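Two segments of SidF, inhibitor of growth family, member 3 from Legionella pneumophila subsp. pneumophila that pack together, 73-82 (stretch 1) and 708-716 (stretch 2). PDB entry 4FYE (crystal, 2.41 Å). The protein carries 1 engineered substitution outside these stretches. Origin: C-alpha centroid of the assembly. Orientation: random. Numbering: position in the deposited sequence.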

# COMPACT_ATOMS: atom_id res chain seq x y z
N GLN A 73 26.93 2.11 -6.80
CA GLN A 73 25.74 1.95 -7.60
C GLN A 73 24.71 3.02 -7.30
O GLN A 73 24.16 3.57 -8.23
CB GLN A 73 25.12 0.56 -7.46
CG GLN A 73 26.06 -0.55 -7.84
CD GLN A 73 26.45 -0.46 -9.29
OE1 GLN A 73 25.57 -0.38 -10.17
NE2 GLN A 73 27.76 -0.42 -9.56
N GLU A 74 24.50 3.36 -6.03
CA GLU A 74 23.49 4.34 -5.68
C GLU A 74 23.93 5.72 -6.16
O GLU A 74 23.12 6.52 -6.61
CB GLU A 74 23.26 4.39 -4.16
CG GLU A 74 22.76 3.05 -3.57
CD GLU A 74 21.35 2.66 -4.06
OE1 GLU A 74 20.58 3.49 -4.59
OE2 GLU A 74 21.01 1.47 -3.94
N ALA A 75 25.21 6.00 -6.01
CA ALA A 75 25.80 7.20 -6.59
C ALA A 75 25.56 7.29 -8.10
O ALA A 75 25.15 8.34 -8.57
CB ALA A 75 27.26 7.26 -6.29
N ASN A 76 25.79 6.20 -8.83
CA ASN A 76 25.47 6.18 -10.27
C ASN A 76 24.00 6.43 -10.54
O ASN A 76 23.70 7.21 -11.42
CB ASN A 76 25.86 4.90 -10.94
CG ASN A 76 27.36 4.72 -11.07
OD1 ASN A 76 28.15 5.57 -10.74
ND2 ASN A 76 27.75 3.55 -11.50
N ASN A 77 23.10 5.78 -9.80
CA ASN A 77 21.66 6.01 -9.93
C ASN A 77 21.28 7.47 -9.70
O ASN A 77 20.59 8.10 -10.49
CB ASN A 77 20.88 5.14 -8.94
CG ASN A 77 20.96 3.69 -9.30
OD1 ASN A 77 21.32 3.36 -10.43
ND2 ASN A 77 20.66 2.81 -8.35
N TYR A 78 21.74 7.99 -8.60
CA TYR A 78 21.59 9.38 -8.31
C TYR A 78 22.12 10.24 -9.38
O TYR A 78 21.41 11.11 -9.77
CB TYR A 78 22.28 9.77 -7.02
CG TYR A 78 21.95 11.19 -6.66
CD1 TYR A 78 20.81 11.48 -5.94
CD2 TYR A 78 22.76 12.24 -7.06
CE1 TYR A 78 20.52 12.78 -5.60
CE2 TYR A 78 22.47 13.52 -6.71
CZ TYR A 78 21.33 13.77 -5.99
OH TYR A 78 21.02 15.04 -5.63
N ILE A 79 23.36 10.03 -9.87
CA ILE A 79 23.88 10.90 -10.91
C ILE A 79 22.94 10.88 -12.15
O ILE A 79 22.48 11.92 -12.62
CB ILE A 79 25.29 10.52 -11.37
CG1 ILE A 79 26.34 10.39 -10.24
CG2 ILE A 79 25.76 11.42 -12.47
CD1 ILE A 79 26.71 11.62 -9.51
N ASP A 80 22.63 9.70 -12.66
CA ASP A 80 21.98 9.53 -13.95
C ASP A 80 20.57 10.03 -13.88
O ASP A 80 20.09 10.64 -14.85
CB ASP A 80 21.93 8.04 -14.36
CG ASP A 80 23.31 7.46 -14.71
OD1 ASP A 80 24.28 8.24 -14.96
OD2 ASP A 80 23.45 6.21 -14.73
N ASN A 81 19.90 9.74 -12.76
CA ASN A 81 18.49 10.07 -12.63
C ASN A 81 18.31 11.59 -12.47
O ASN A 81 17.43 12.15 -13.04
CB ASN A 81 17.78 9.26 -11.54
CG ASN A 81 17.63 7.75 -11.89
OD1 ASN A 81 17.51 7.38 -13.04
ND2 ASN A 81 17.63 6.90 -10.88
N LEU A 82 19.22 12.26 -11.78
CA LEU A 82 19.19 13.70 -11.70
C LEU A 82 19.57 14.29 -13.08
O LEU A 82 18.95 15.28 -13.56
CB LEU A 82 20.16 14.18 -10.60
CG LEU A 82 20.14 15.60 -10.02
CD1 LEU A 82 21.55 16.13 -9.67
CD2 LEU A 82 19.47 16.57 -10.95
N HIS A 708 11.54 1.97 -3.87
CA HIS A 708 12.12 3.28 -3.53
C HIS A 708 12.90 3.92 -4.67
O HIS A 708 12.88 5.15 -4.86
CB HIS A 708 13.00 3.15 -2.27
CG HIS A 708 13.26 4.48 -1.55
ND1 HIS A 708 14.23 5.38 -1.96
CD2 HIS A 708 12.70 5.01 -0.41
CE1 HIS A 708 14.24 6.44 -1.13
NE2 HIS A 708 13.33 6.21 -0.16
N THR A 709 13.60 3.10 -5.44
CA THR A 709 14.37 3.60 -6.57
C THR A 709 13.44 4.19 -7.64
O THR A 709 13.63 5.33 -8.08
CB THR A 709 15.30 2.51 -7.12
OG1 THR A 709 16.14 2.09 -6.04
CG2 THR A 709 16.20 3.06 -8.24
N ALA A 710 12.47 3.41 -8.05
CA ALA A 710 11.38 3.88 -8.94
C ALA A 710 10.67 5.15 -8.44
O ALA A 710 10.27 5.99 -9.23
CB ALA A 710 10.35 2.78 -9.14
N ASN A 711 10.51 5.30 -7.14
CA ASN A 711 9.90 6.51 -6.67
C ASN A 711 10.82 7.66 -6.54
O ASN A 711 10.35 8.76 -6.69
CB ASN A 711 9.25 6.34 -5.30
CG ASN A 711 7.86 5.76 -5.37
OD1 ASN A 711 7.32 5.54 -6.45
ND2 ASN A 711 7.30 5.47 -4.22
N THR A 712 12.09 7.45 -6.18
CA THR A 712 12.95 8.62 -5.84
C THR A 712 14.20 8.69 -6.66
O THR A 712 14.85 9.70 -6.64
CB THR A 712 13.35 8.73 -4.33
OG1 THR A 712 14.25 7.65 -4.01
CG2 THR A 712 12.05 8.65 -3.38
N GLY A 713 14.52 7.66 -7.43
CA GLY A 713 15.84 7.68 -8.06
C GLY A 713 17.00 6.98 -7.32
O GLY A 713 18.01 6.68 -7.95
N VAL A 714 16.80 6.60 -6.05
CA VAL A 714 17.85 6.00 -5.20
C VAL A 714 17.22 4.91 -4.29
O VAL A 714 16.00 4.86 -4.07
CB VAL A 714 18.42 7.22 -4.48
CG1 VAL A 714 18.03 7.38 -3.02
CG2 VAL A 714 19.79 7.61 -4.95
N SER A 715 17.98 3.97 -3.77
CA SER A 715 17.31 2.99 -2.88
C SER A 715 16.89 3.58 -1.53
O SER A 715 17.21 4.74 -1.17
CB SER A 715 18.12 1.73 -2.68
OG SER A 715 18.42 1.10 -3.93
N GLY A 716 16.14 2.79 -0.78
CA GLY A 716 15.77 3.21 0.53
C GLY A 716 14.61 2.39 1.07
O GLY A 716 14.45 1.21 0.75

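The contact joins one face of a helix, residues 73-82, to the end of a second helix and the loop that follows it, and it centres on E74, V714 and G713. Although the two segments lie more than 600 residues apart in sequence, they come close enough for the CA atoms of E74 and V714 to lie 5.9 Å apart and those of N81 and G713 5.8 Å apart.

E74 covers the most surface. Its CA-to-CB bond points sideways, but with chi1 and chi2 both in m the carboxylate is brought nearer to the loop, where both of its oxygens are engaged by S715. The backbone S715 N donates to E74 OE1 at 2.8 Å with a nearly straight angle of 164°, and S715 OG donates to E74 OE2 at 2.6 Å. One acidic group thus receives a main-chain and a side-chain hydrogen bond from the same residue.

V714, next in area, supplies the apolar part of the contact. V714 CG2 lies 3.9 Å from Y78 CB and sits at the edge of the tyrosine ring, near the ring plane. The valine is also held from its own segment, since H708 ND1 donates to V714 O at 2.8 Å and 173°.

G713 is the first residue to leave helical geometry, with a positive phi of 93°. At these backbone angles a CB would be jammed against the carbonyl oxygen of T712, which by itself calls for glycine; an ideal CB would also lie only 3.6 Å from N81 CB. The turn leaves G713 O facing the first helix, where N81 ND2 donates to it at 3.0 Å and 145°. N77, one helical turn before N81, packs against the same carbonyl, with N77 CB 3.4 Å from G713 O.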